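Long-range contacts in PrgZ (Enterococcus faecalis, PDB 4FAJ), which binds the peptide sex pheromone cCF10 as an extracellular, membrane-anchored receptor of the solute-binding protein family 5 and probably serves in peptide import: residues V364-P368 with E518-I522; F381-L386 with L514-K519; I84-N89 with A553-K558; E323-T327 with H491-S495; M371-P375 with R510-L514. The contacts are given in a common frame with arbitrary orientation. Residues are numbered along the deposited sequence.

Contact 1 of 5, residues V364-P368 with E518-I522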
# COMPACT_ATOMS: atom_id res chain seq x y z
N VAL A 364 -1.34 -7.47 -16.57
CA VAL A 364 -0.93 -7.16 -17.95
C VAL A 364 0.32 -6.28 -17.98
O VAL A 364 0.89 -6.03 -19.02
CB VAL A 364 -2.04 -6.46 -18.74
CG1 VAL A 364 -3.24 -7.40 -18.95
CG2 VAL A 364 -2.46 -5.14 -18.07
N GLY A 365 0.71 -5.79 -16.82
CA GLY A 365 1.89 -4.93 -16.70
C GLY A 365 2.12 -4.66 -15.23
O GLY A 365 1.49 -5.29 -14.36
N VAL A 366 3.00 -3.71 -14.92
CA VAL A 366 3.24 -3.30 -13.54
C VAL A 366 1.98 -2.62 -12.98
O VAL A 366 1.57 -2.88 -11.84
CB VAL A 366 4.46 -2.36 -13.45
CG1 VAL A 366 4.59 -1.70 -12.10
CG2 VAL A 366 5.76 -3.13 -13.83
N VAL A 367 1.39 -1.74 -13.78
CA VAL A 367 0.25 -0.93 -13.35
C VAL A 367 -1.03 -1.74 -13.54
O VAL A 367 -1.19 -2.38 -14.58
CB VAL A 367 0.14 0.39 -14.15
CG1 VAL A 367 -1.10 1.17 -13.74
CG2 VAL A 367 1.38 1.24 -13.95
N PRO A 368 -1.90 -1.76 -12.51
CA PRO A 368 -3.16 -2.50 -12.62
C PRO A 368 -4.23 -1.82 -13.48
O PRO A 368 -4.17 -0.63 -13.72
CB PRO A 368 -3.64 -2.59 -11.17
CG PRO A 368 -3.02 -1.41 -10.48
CD PRO A 368 -1.72 -1.16 -11.17
N GLU A 518 7.20 2.24 -18.01
CA GLU A 518 6.71 0.89 -17.67
C GLU A 518 7.31 -0.16 -18.61
O GLU A 518 7.81 -1.20 -18.16
CB GLU A 518 5.18 0.83 -17.69
CG GLU A 518 4.60 -0.46 -17.13
CD GLU A 518 3.10 -0.56 -17.25
OE1 GLU A 518 2.50 0.18 -18.05
OE2 GLU A 518 2.51 -1.43 -16.57
N LYS A 519 7.31 0.15 -19.91
CA LYS A 519 7.86 -0.78 -20.89
C LYS A 519 9.37 -1.01 -20.70
O LYS A 519 9.83 -2.15 -20.81
CB LYS A 519 7.56 -0.30 -22.32
CG LYS A 519 6.08 -0.34 -22.67
CD LYS A 519 5.83 0.23 -24.06
CE LYS A 519 4.35 0.44 -24.28
NZ LYS A 519 4.08 1.00 -25.62
N LEU A 520 10.13 0.04 -20.40
CA LEU A 520 11.56 -0.11 -20.12
C LEU A 520 11.78 -1.03 -18.89
O LEU A 520 12.64 -1.91 -18.90
CB LEU A 520 12.20 1.26 -19.88
CG LEU A 520 13.70 1.34 -19.63
CD1 LEU A 520 14.47 0.59 -20.71
CD2 LEU A 520 14.14 2.82 -19.56
N LEU A 521 11.00 -0.83 -17.84
CA LEU A 521 11.07 -1.70 -16.65
C LEU A 521 10.79 -3.16 -17.00
O LEU A 521 11.49 -4.07 -16.54
CB LEU A 521 10.09 -1.20 -15.60
CG LEU A 521 9.95 -1.97 -14.29
CD1 LEU A 521 11.30 -2.16 -13.60
CD2 LEU A 521 8.98 -1.22 -13.38
N ILE A 522 9.79 -3.39 -17.84
CA ILE A 522 9.43 -4.76 -18.25
C ILE A 522 10.48 -5.35 -19.21
O ILE A 522 10.84 -6.53 -19.10
CB ILE A 522 8.00 -4.80 -18.85
CG1 ILE A 522 7.00 -4.65 -17.71
CG2 ILE A 522 7.77 -6.11 -19.62
CD1 ILE A 522 5.64 -4.23 -18.13
O HOH W 1 -0.01 -2.03 -17.12
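Glu518 and Val366 carry most of this contact, each losing about 60 Å² of surface to the opposing segment. Glu518 sits on helix 510-524, and its extended side chain (chi1 and chi2 both t) reaches across to the irregular loop 364-368. There its carboxylate is met by backbone N-H rather than by a polar side chain. Val367 N donates to Glu518 OE2 at 3.0 Å with an almost straight N-H...O angle of 178°, while Val366 N lies 2.9 Å from the same Glu518 OE2. A water donates to Val367 O (2.8 Å) and to Glu518 OE2 (2.6 Å), closing a small ring of polar contacts between loop and carboxylate. The other carboxylate oxygen, OE1, is engaged by Lys515 in a salt bridge one helical turn back, so this buried charge is compensated.

Val366 points toward the helix and supplies the apolar half: its CG2 packs 3.8 Å from Leu521 CD2 and 4.3 Å from Ile522 CG1. Just before it, Gly365 CA approaches Ile522 CD1 to 4.1 Å, and a CB modelled on this glycine would collide with Glu518 OE2. Val366 also touches Phe321 of strand 311-324. The arrangement is a helix-borne carboxylate accepting the backbone amide of Val367, a buried loop-to-helix junction within the solute-binding protein fold.

Contact 2 of 5, residues F381-L386 with L514-K519; sequences FANEKL and LKKAEK
The irregular loop 381-386 runs alongside helix 510-524, Ala382 and Lys385 each centring an inverse gamma turn. The nearest CA pairs are Phe381 with Lys515 (7.6 Å) and Leu386 with Lys519 (7.5 Å), so a five-residue step in the loop matches a four-residue step of the helix.

Polar links centre on Lys515, whose side chain (chi1 t, chi2 p, then extended) brings NZ 2.8 Å from Phe381 O in a hydrogen bond and 2.7 Å from Glu518 OE1 in an intrahelical salt bridge. A water accepts from Lys515 NZ (2.9 Å) and donates to Glu384 O (2.6 Å). Lys519 NZ forms a salt bridge with Glu384 OE2 at 3.1 Å.

Phe381 (chi1 t, chi2 86°) has Lys515 CD over its face, 4.0 Å from the ring centroid, in a CH-pi contact; Lys515 NZ makes an off-centre cation-pi interaction at 4.4 Å. Apolar packing adds Phe381 CE1 to Leu514 CB (4.0 Å) and Leu386 CD2 to Lys519 CG (4.1 Å).

A buried ammonium satisfied by loop carbonyl, helix carboxylate and water thus joins loop to helix. Leu514 and Glu518 also touch Leu480 of helix 477-480; Ala517 packs against helix 497-502.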
# COMPACT_ATOMS: atom_id res chain seq x y z
N PHE A 381 -4.83 3.27 -18.48
CA PHE A 381 -3.35 3.27 -18.65
C PHE A 381 -2.84 1.86 -18.93
O PHE A 381 -1.88 1.65 -19.71
CB PHE A 381 -2.67 3.80 -17.38
CG PHE A 381 -1.17 3.91 -17.49
CD1 PHE A 381 -0.57 5.04 -18.02
CD2 PHE A 381 -0.35 2.89 -17.01
CE1 PHE A 381 0.81 5.15 -18.08
CE2 PHE A 381 1.04 3.00 -17.12
CZ PHE A 381 1.61 4.14 -17.65
N ALA A 382 -3.45 0.89 -18.27
CA ALA A 382 -3.06 -0.51 -18.41
C ALA A 382 -3.81 -1.15 -19.58
O ALA A 382 -4.67 -2.00 -19.39
CB ALA A 382 -3.34 -1.24 -17.09
N ASN A 383 -3.50 -0.73 -20.80
CA ASN A 383 -4.24 -1.20 -21.98
C ASN A 383 -3.42 -2.03 -22.96
O ASN A 383 -3.84 -2.23 -24.11
CB ASN A 383 -4.91 -0.03 -22.69
CG ASN A 383 -3.92 0.98 -23.24
OD1 ASN A 383 -2.74 0.96 -22.92
ND2 ASN A 383 -4.43 1.88 -24.06
N GLU A 384 -2.26 -2.51 -22.51
CA GLU A 384 -1.38 -3.35 -23.32
C GLU A 384 -1.03 -4.60 -22.55
O GLU A 384 -0.77 -4.55 -21.34
CB GLU A 384 -0.10 -2.59 -23.66
CG GLU A 384 -0.26 -1.50 -24.68
CD GLU A 384 1.05 -0.83 -25.02
OE1 GLU A 384 2.00 -1.53 -25.40
OE2 GLU A 384 1.13 0.42 -24.92
N LYS A 385 -1.02 -5.75 -23.23
CA LYS A 385 -0.64 -7.00 -22.63
C LYS A 385 0.90 -7.12 -22.71
O LYS A 385 1.44 -7.69 -23.66
CB LYS A 385 -1.33 -8.17 -23.33
CG LYS A 385 -1.35 -9.45 -22.51
CD LYS A 385 -2.04 -10.55 -23.28
CE LYS A 385 -2.59 -11.63 -22.37
NZ LYS A 385 -3.46 -12.57 -23.14
N LEU A 386 1.58 -6.60 -21.70
CA LEU A 386 3.05 -6.46 -21.72
C LEU A 386 3.80 -7.66 -21.15
O LEU A 386 5.00 -7.80 -21.37
CB LEU A 386 3.46 -5.19 -20.96
CG LEU A 386 3.02 -3.84 -21.55
CD1 LEU A 386 3.41 -2.72 -20.59
CD2 LEU A 386 3.60 -3.58 -22.94
N LEU A 514 5.31 8.01 -19.23
CA LEU A 514 5.18 7.03 -18.15
C LEU A 514 4.94 5.62 -18.69
O LEU A 514 5.43 4.66 -18.12
CB LEU A 514 4.05 7.41 -17.19
CG LEU A 514 4.24 8.68 -16.36
CD1 LEU A 514 3.07 8.85 -15.37
CD2 LEU A 514 5.58 8.70 -15.63
N LYS A 515 4.21 5.49 -19.80
CA LYS A 515 4.02 4.17 -20.41
C LYS A 515 5.33 3.65 -20.98
O LYS A 515 5.61 2.44 -20.91
CB LYS A 515 2.93 4.20 -21.48
CG LYS A 515 2.41 2.81 -21.88
CD LYS A 515 1.69 2.15 -20.71
CE LYS A 515 1.04 0.85 -21.05
NZ LYS A 515 0.50 0.21 -19.81
N LYS A 516 6.15 4.55 -21.52
CA LYS A 516 7.48 4.17 -21.98
C LYS A 516 8.31 3.65 -20.81
O LYS A 516 9.04 2.67 -20.96
CB LYS A 516 8.21 5.34 -22.64
CG LYS A 516 7.75 5.67 -24.04
CD LYS A 516 8.47 6.94 -24.55
CE LYS A 516 7.97 7.35 -25.94
NZ LYS A 516 8.50 8.69 -26.35
N ALA A 517 8.21 4.31 -19.67
CA ALA A 517 8.95 3.89 -18.47
C ALA A 517 8.51 2.49 -18.07
O ALA A 517 9.34 1.63 -17.84
CB ALA A 517 8.76 4.87 -17.34
N GLU A 518 7.20 2.24 -18.01
CA GLU A 518 6.71 0.89 -17.67
C GLU A 518 7.31 -0.16 -18.61
O GLU A 518 7.81 -1.20 -18.16
CB GLU A 518 5.18 0.83 -17.69
CG GLU A 518 4.60 -0.46 -17.13
CD GLU A 518 3.10 -0.56 -17.25
OE1 GLU A 518 2.50 0.18 -18.05
OE2 GLU A 518 2.51 -1.43 -16.57
N LYS A 519 7.31 0.15 -19.91
CA LYS A 519 7.86 -0.78 -20.89
C LYS A 519 9.37 -1.01 -20.70
O LYS A 519 9.83 -2.15 -20.81
CB LYS A 519 7.56 -0.30 -22.32
CG LYS A 519 6.08 -0.34 -22.67
CD LYS A 519 5.83 0.23 -24.06
CE LYS A 519 4.35 0.44 -24.28
NZ LYS A 519 4.08 1.00 -25.62
O HOH W 2 -0.63 -2.42 -19.83

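Contact 3 of 5, residues I84-N89 with A553-K558; sequences ITLLAN and AKYDYK
Residues 84-89 form the latter part of helix 81-90, and residues 553-558 pass it as a loop containing the short strand 555-556. The CA register pairs Thr85 with Ala553 at 5.0 Å and Asn89 with Asp556 at 6.3 Å.

Ile84 (chi1 m, chi2 t) sets CG2 3.6 Å from Ala553 CB. Thr85 (chi1 m) holds OG1 3.5 Å from Lys554 N, although both atoms hydrogen-bond Gln81 OE1; its CG2 is 4.2 Å from Tyr555 CB and from Tyr557 CE2. One turn on, Ala88 points toward residues 553-558, its CB 3.5 Å from Ala553 CB.

Asn89 (chi1 m, chi2 -77°) uses both ends of its amide. Asn89 OD1 accepts from Tyr557 N at 2.8 Å, while Asn89 ND2 donates to Tyr555 O at 3.0 Å and to Thr85 O at 2.7 Å. A water lies 3.0 Å from Asn89 OD1 and 2.8 Å from Asp556 OD1. Asp556, chi1 t, turns OD1 to Lys558 N at 3.0 Å in an Asx turn.

The asparagine amide thus pairs with backbone C=O and N-H on either side of Asp556. Ile84 also packs on the bound peptide, and Lys558 reaches Asp263 of a zinc site: the contact flanks the peptide-binding pocket.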
# COMPACT_ATOMS: atom_id res chain seq x y z
N ILE A 84 -2.36 1.03 7.86
CA ILE A 84 -2.93 2.19 7.19
C ILE A 84 -4.45 2.25 7.33
O ILE A 84 -5.00 3.32 7.60
CB ILE A 84 -2.45 2.28 5.74
CG1 ILE A 84 -1.00 2.79 5.73
CG2 ILE A 84 -3.35 3.20 4.92
CD1 ILE A 84 -0.34 2.71 4.36
N THR A 85 -5.14 1.12 7.16
CA THR A 85 -6.57 1.05 7.48
C THR A 85 -6.89 1.45 8.94
O THR A 85 -7.85 2.19 9.19
CB THR A 85 -7.15 -0.35 7.17
OG1 THR A 85 -7.21 -0.52 5.74
CG2 THR A 85 -8.57 -0.50 7.76
N LEU A 86 -6.09 0.97 9.90
CA LEU A 86 -6.32 1.37 11.28
C LEU A 86 -6.15 2.88 11.44
O LEU A 86 -7.00 3.55 12.02
CB LEU A 86 -5.37 0.65 12.23
CG LEU A 86 -5.44 1.12 13.69
CD1 LEU A 86 -6.84 0.92 14.27
CD2 LEU A 86 -4.38 0.36 14.50
N LEU A 87 -5.05 3.41 10.91
CA LEU A 87 -4.78 4.85 11.03
C LEU A 87 -5.83 5.69 10.30
O LEU A 87 -6.20 6.77 10.78
CB LEU A 87 -3.35 5.19 10.54
CG LEU A 87 -2.19 4.83 11.47
CD1 LEU A 87 -0.83 5.23 10.82
CD2 LEU A 87 -2.31 5.46 12.84
N ALA A 88 -6.35 5.20 9.17
CA ALA A 88 -7.43 5.91 8.46
C ALA A 88 -8.71 6.02 9.30
O ALA A 88 -9.54 6.89 9.07
CB ALA A 88 -7.71 5.25 7.10
N ASN A 89 -8.83 5.16 10.31
CA ASN A 89 -10.01 5.09 11.17
C ASN A 89 -9.84 5.64 12.61
O ASN A 89 -10.83 6.10 13.21
CB ASN A 89 -10.54 3.66 11.18
CG ASN A 89 -11.21 3.30 9.88
OD1 ASN A 89 -12.35 3.70 9.63
ND2 ASN A 89 -10.52 2.54 9.03
N ALA A 553 -6.15 3.69 1.73
CA ALA A 553 -6.59 2.88 2.87
C ALA A 553 -7.91 2.20 2.48
O ALA A 553 -8.84 2.88 2.09
CB ALA A 553 -6.76 3.75 4.10
N LYS A 554 -7.98 0.88 2.60
CA LYS A 554 -9.06 0.10 2.00
C LYS A 554 -10.45 0.34 2.60
O LYS A 554 -11.44 0.34 1.87
CB LYS A 554 -8.74 -1.40 2.07
CG LYS A 554 -9.72 -2.27 1.28
CD LYS A 554 -9.35 -3.75 1.34
CE LYS A 554 -8.13 -4.09 0.51
NZ LYS A 554 -8.08 -5.58 0.20
N TYR A 555 -10.53 0.50 3.92
CA TYR A 555 -11.84 0.61 4.58
C TYR A 555 -11.97 1.89 5.39
O TYR A 555 -11.04 2.29 6.09
CB TYR A 555 -12.12 -0.59 5.49
CG TYR A 555 -12.29 -1.90 4.74
CD1 TYR A 555 -13.43 -2.13 3.98
CD2 TYR A 555 -11.30 -2.89 4.78
CE1 TYR A 555 -13.59 -3.31 3.28
CE2 TYR A 555 -11.47 -4.09 4.08
CZ TYR A 555 -12.62 -4.29 3.33
OH TYR A 555 -12.83 -5.45 2.63
N ASP A 556 -13.14 2.53 5.28
CA ASP A 556 -13.52 3.66 6.12
C ASP A 556 -14.81 3.29 6.85
O ASP A 556 -15.88 3.15 6.23
CB ASP A 556 -13.71 4.93 5.29
CG ASP A 556 -13.96 6.16 6.15
OD1 ASP A 556 -14.06 6.03 7.39
OD2 ASP A 556 -14.03 7.27 5.58
N TYR A 557 -14.70 3.11 8.16
CA TYR A 557 -15.82 2.69 8.99
C TYR A 557 -16.56 3.86 9.66
O TYR A 557 -17.46 3.64 10.47
CB TYR A 557 -15.29 1.75 10.07
CG TYR A 557 -14.51 0.57 9.54
CD1 TYR A 557 -15.12 -0.37 8.73
CD2 TYR A 557 -13.17 0.38 9.87
CE1 TYR A 557 -14.41 -1.47 8.24
CE2 TYR A 557 -12.46 -0.70 9.39
CZ TYR A 557 -13.09 -1.64 8.59
OH TYR A 557 -12.38 -2.72 8.11
N LYS A 558 -16.18 5.09 9.32
CA LYS A 558 -16.70 6.27 9.99
C LYS A 558 -18.23 6.26 10.13
O LYS A 558 -18.76 6.51 11.21
CB LYS A 558 -16.28 7.55 9.25
CG LYS A 558 -16.93 8.84 9.79
CD LYS A 558 -16.33 10.09 9.12
CE LYS A 558 -17.15 11.31 9.43
NZ LYS A 558 -16.67 12.50 8.68
O HOH W 3 -12.89 6.69 9.89

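Contact 4 of 5, residues E323-T327 with H491-S495; sequences EMNQT and HGGYS
Strand 311-324 ends at Met324, and the chain continues through 325-327 across the loop 491-495; the touching parts run 66° apart. The closest CA pairs are Asn325 with Gly492 (4.1 Å) and Thr327 with Gly493 (5.5 Å).

Glu323, with chi1 m, chi2 t and chi3 77°, points toward the loop. His491 (chi1 m, chi2 129°) presents its ring edge, and His491 ND1 donates to Glu323 OE2 at 2.8 Å and 177°. A water donates to Glu323 OE1 (3.0 Å) and accepts from Gly492 N (2.9 Å). Ser467 is a further partner of Glu323 OE2.

Gln326 (chi1 m, chi2 t, chi3 73°) curls back so that its NE2 reaches Met324 O at 2.9 Å as well as the carbonyl of Gly526, while Gln326 OE1 lies 3.7 Å from Tyr494 CD1 at the ring edge. The CA-to-CB bond of Asn325 (chi1 t) points away, and Asn325 OD1 accepts from Thr327 N at 3.1 Å in an Asx turn and from Thr327 OG1 (chi1 p) at 2.7 Å.

The backbones meet directly where Gln326 N donates to Gly492 O at 2.8 Å. A CB modelled on Gly492 would clash with Met324 O, and one on Gly493 with Thr327 CG2; Gly493 also has positive phi (71°). The chemistry is chiefly polar: a histidine-carboxylate pair and one backbone hydrogen bond fix the strand end to a glycine-containing loop.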
# COMPACT_ATOMS: atom_id res chain seq x y z
N GLU A 323 9.43 -9.60 -6.52
CA GLU A 323 10.54 -8.68 -6.47
C GLU A 323 11.82 -9.50 -6.48
O GLU A 323 11.85 -10.60 -5.93
CB GLU A 323 10.48 -7.79 -5.23
CG GLU A 323 9.37 -6.77 -5.29
CD GLU A 323 9.53 -5.66 -4.26
OE1 GLU A 323 10.37 -4.76 -4.50
OE2 GLU A 323 8.81 -5.68 -3.25
N MET A 324 12.86 -8.95 -7.10
CA MET A 324 14.09 -9.69 -7.35
C MET A 324 15.29 -8.86 -6.89
O MET A 324 15.45 -7.71 -7.32
CB MET A 324 14.22 -9.98 -8.84
CG MET A 324 13.26 -11.04 -9.35
SD MET A 324 13.19 -11.15 -11.17
CE MET A 324 12.60 -9.53 -11.59
N ASN A 325 16.13 -9.45 -6.05
CA ASN A 325 17.35 -8.79 -5.56
C ASN A 325 18.41 -8.68 -6.66
O ASN A 325 19.07 -9.66 -7.00
CB ASN A 325 17.91 -9.54 -4.35
CG ASN A 325 19.04 -8.79 -3.66
OD1 ASN A 325 19.77 -8.00 -4.29
ND2 ASN A 325 19.20 -9.03 -2.36
N GLN A 326 18.56 -7.47 -7.18
CA GLN A 326 19.46 -7.18 -8.31
C GLN A 326 20.62 -6.26 -7.89
O GLN A 326 21.15 -5.51 -8.70
CB GLN A 326 18.66 -6.52 -9.45
CG GLN A 326 17.51 -7.38 -10.00
CD GLN A 326 16.38 -6.55 -10.61
OE1 GLN A 326 16.52 -5.98 -11.72
NE2 GLN A 326 15.26 -6.46 -9.90
N THR A 327 21.01 -6.32 -6.62
CA THR A 327 22.12 -5.50 -6.13
C THR A 327 23.49 -5.99 -6.61
O THR A 327 24.47 -5.24 -6.62
CB THR A 327 22.11 -5.44 -4.59
OG1 THR A 327 22.12 -6.77 -4.06
CG2 THR A 327 20.88 -4.70 -4.11
N HIS A 491 12.79 -2.47 -3.32
CA HIS A 491 13.39 -3.51 -2.46
C HIS A 491 14.47 -4.32 -3.19
O HIS A 491 15.45 -4.76 -2.59
CB HIS A 491 12.30 -4.43 -1.90
CG HIS A 491 11.23 -3.70 -1.15
ND1 HIS A 491 9.88 -3.88 -1.41
CD2 HIS A 491 11.31 -2.76 -0.18
CE1 HIS A 491 9.18 -3.09 -0.61
NE2 HIS A 491 10.02 -2.40 0.14
N GLY A 492 14.27 -4.52 -4.49
CA GLY A 492 15.20 -5.26 -5.33
C GLY A 492 16.45 -4.52 -5.78
O GLY A 492 17.40 -5.13 -6.27
N GLY A 493 16.46 -3.20 -5.63
CA GLY A 493 17.61 -2.40 -6.07
C GLY A 493 17.75 -2.28 -7.58
O GLY A 493 18.86 -2.15 -8.09
N TYR A 494 16.64 -2.34 -8.31
CA TYR A 494 16.66 -2.06 -9.74
C TYR A 494 17.09 -0.61 -10.00
O TYR A 494 16.65 0.29 -9.29
CB TYR A 494 15.27 -2.31 -10.33
CG TYR A 494 15.07 -1.82 -11.75
CD1 TYR A 494 15.49 -2.58 -12.83
CD2 TYR A 494 14.43 -0.61 -12.00
CE1 TYR A 494 15.29 -2.14 -14.14
CE2 TYR A 494 14.24 -0.15 -13.32
CZ TYR A 494 14.67 -0.93 -14.37
OH TYR A 494 14.48 -0.50 -15.67
N SER A 495 17.95 -0.39 -10.99
CA SER A 495 18.35 0.96 -11.37
C SER A 495 18.57 1.14 -12.87
O SER A 495 19.46 0.52 -13.47
CB SER A 495 19.62 1.41 -10.65
OG SER A 495 19.93 2.75 -11.00
O HOH W 4 12.34 -3.75 -6.57

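Contact 5 of 5, residues M371-P375 with R510-L514; sequences MAFNP and RWQEL
This is an aromatic packing contact in which one tryptophan, on the first turn of helix 510-524, lies against an extended stretch of the long loop between strand 361-362 and helix 391-402. It is partly buried. Residues 372-374 have extended backbone angles (phi/psi -125/130, -122/142 and -66/128), and the closest CA pair is Asn374 with Trp511, 7.4 Å apart.

Trp511 points toward the loop with chi1 t and chi2 -106°, and it gives up 103 Å² to the contact. Its six-membered ring receives Asn374 CA over one face in a CH-pi contact, 3.9 Å from the centroid and 19° off the normal. The side chain of Asn374 (chi1 t, chi2 -36°) continues over that face, bringing ND2 within 3.2 Å of Trp511 CD1, while its OD1 accepts from Val376 N. At the outer rim of the six-membered ring, Trp511 CH2 meets Ala372 CB at 3.9 Å and Phe373 C at 3.5 Å.

Phe381 meets Trp511 edge-to-face and is joined to Ala372 by a backbone hydrogen bond, so two parts of the same loop converge on this indole. The CA-to-CB bond of Phe373 points away from the helix; its side chain lies about 4 Å from that of Glu370, a zinc-binding residue.

Asn374 ND2 and Trp511 NE1 approach to 3.5 Å, but both are donors and do not bond. Loop and helix are held here by van der Waals and CH-pi packing.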
# COMPACT_ATOMS: atom_id res chain seq x y z
N MET A 371 -7.65 1.62 -12.77
CA MET A 371 -7.15 2.53 -11.76
C MET A 371 -7.07 3.94 -12.34
O MET A 371 -7.65 4.87 -11.78
CB MET A 371 -5.76 2.08 -11.30
CG MET A 371 -5.08 2.97 -10.27
SD MET A 371 -3.30 2.61 -10.16
CE MET A 371 -2.64 3.59 -11.51
N ALA A 372 -6.33 4.08 -13.43
CA ALA A 372 -6.01 5.39 -13.99
C ALA A 372 -6.44 5.48 -15.44
O ALA A 372 -6.11 4.60 -16.25
CB ALA A 372 -4.54 5.65 -13.88
N PHE A 373 -7.17 6.54 -15.78
CA PHE A 373 -7.67 6.76 -17.14
C PHE A 373 -7.18 8.10 -17.69
O PHE A 373 -7.08 9.09 -16.96
CB PHE A 373 -9.20 6.72 -17.16
CG PHE A 373 -9.78 5.41 -16.69
CD1 PHE A 373 -10.02 4.38 -17.58
CD2 PHE A 373 -10.08 5.22 -15.34
CE1 PHE A 373 -10.54 3.17 -17.15
CE2 PHE A 373 -10.60 4.00 -14.90
CZ PHE A 373 -10.84 2.98 -15.82
N ASN A 374 -6.85 8.11 -18.97
CA ASN A 374 -6.33 9.30 -19.63
C ASN A 374 -7.41 10.39 -19.65
O ASN A 374 -8.54 10.12 -20.06
CB ASN A 374 -5.93 8.93 -21.06
CG ASN A 374 -5.08 9.99 -21.75
OD1 ASN A 374 -5.26 11.19 -21.55
ND2 ASN A 374 -4.15 9.54 -22.58
N PRO A 375 -7.08 11.60 -19.17
CA PRO A 375 -8.06 12.70 -19.23
C PRO A 375 -8.54 13.01 -20.64
O PRO A 375 -9.73 13.26 -20.85
CB PRO A 375 -7.27 13.89 -18.67
CG PRO A 375 -6.29 13.29 -17.78
CD PRO A 375 -5.85 12.02 -18.48
N ARG A 510 3.08 13.41 -20.88
CA ARG A 510 3.43 12.71 -19.64
C ARG A 510 2.93 11.26 -19.64
O ARG A 510 3.70 10.34 -19.34
CB ARG A 510 2.88 13.46 -18.42
CG ARG A 510 3.10 12.73 -17.10
CD ARG A 510 2.67 13.57 -15.92
NE ARG A 510 2.86 12.85 -14.67
CZ ARG A 510 1.95 12.06 -14.10
NH1 ARG A 510 0.75 11.87 -14.65
NH2 ARG A 510 2.25 11.46 -12.96
N TRP A 511 1.66 11.08 -19.99
CA TRP A 511 1.01 9.76 -20.04
C TRP A 511 1.80 8.79 -20.89
O TRP A 511 2.04 7.64 -20.50
CB TRP A 511 -0.39 9.91 -20.63
CG TRP A 511 -1.35 8.79 -20.36
CD1 TRP A 511 -1.77 7.84 -21.25
CD2 TRP A 511 -2.08 8.57 -19.16
NE1 TRP A 511 -2.70 7.01 -20.66
CE2 TRP A 511 -2.91 7.44 -19.37
CE3 TRP A 511 -2.10 9.19 -17.90
CZ2 TRP A 511 -3.74 6.94 -18.38
CZ3 TRP A 511 -2.93 8.69 -16.92
CH2 TRP A 511 -3.75 7.58 -17.17
N GLN A 512 2.22 9.26 -22.06
CA GLN A 512 2.94 8.44 -23.00
C GLN A 512 4.34 8.13 -22.46
O GLN A 512 4.85 7.03 -22.65
CB GLN A 512 3.02 9.13 -24.37
CG GLN A 512 1.68 9.17 -25.15
CD GLN A 512 0.63 10.09 -24.53
OE1 GLN A 512 0.95 11.09 -23.87
NE2 GLN A 512 -0.65 9.74 -24.73
N GLU A 513 4.94 9.10 -21.78
CA GLU A 513 6.29 8.92 -21.26
C GLU A 513 6.31 7.94 -20.10
O GLU A 513 7.23 7.12 -20.00
CB GLU A 513 6.92 10.26 -20.86
CG GLU A 513 7.11 11.20 -22.03
CD GLU A 513 8.01 10.63 -23.11
OE1 GLU A 513 9.23 10.51 -22.87
OE2 GLU A 513 7.49 10.32 -24.21
N LEU A 514 5.31 8.01 -19.23
CA LEU A 514 5.18 7.03 -18.15
C LEU A 514 4.94 5.62 -18.69
O LEU A 514 5.43 4.66 -18.12
CB LEU A 514 4.05 7.41 -17.19
CG LEU A 514 4.24 8.68 -16.36
CD1 LEU A 514 3.07 8.85 -15.37
CD2 LEU A 514 5.58 8.70 -15.63

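How the contacts relate
Contacts 1, 2 and 5 fasten one long loop, between strand 361-362 and helix 391-402, along successive turns of helix 510-524. Contacts 1, 3 and 4 are buried, 2 and 5 only partly. Contact 5 is apolar and aromatic, contact 2 combines aromatic packing with salt bridges, and contact 1 centres on a carboxylate bonded to backbone. Phe381 N to Ala372 O (2.9 Å) ties contact 2 to contact 5, and Val364 O to Leu386 N (2.8 Å) ties it to contact 1. Contact 4, chiefly polar, adjoins contact 1 through Leu521 and Tyr494. Contact 3 lies on the opposite side of the chain's centre, about 29 Å from contact 1 between centres, beside the bound peptide.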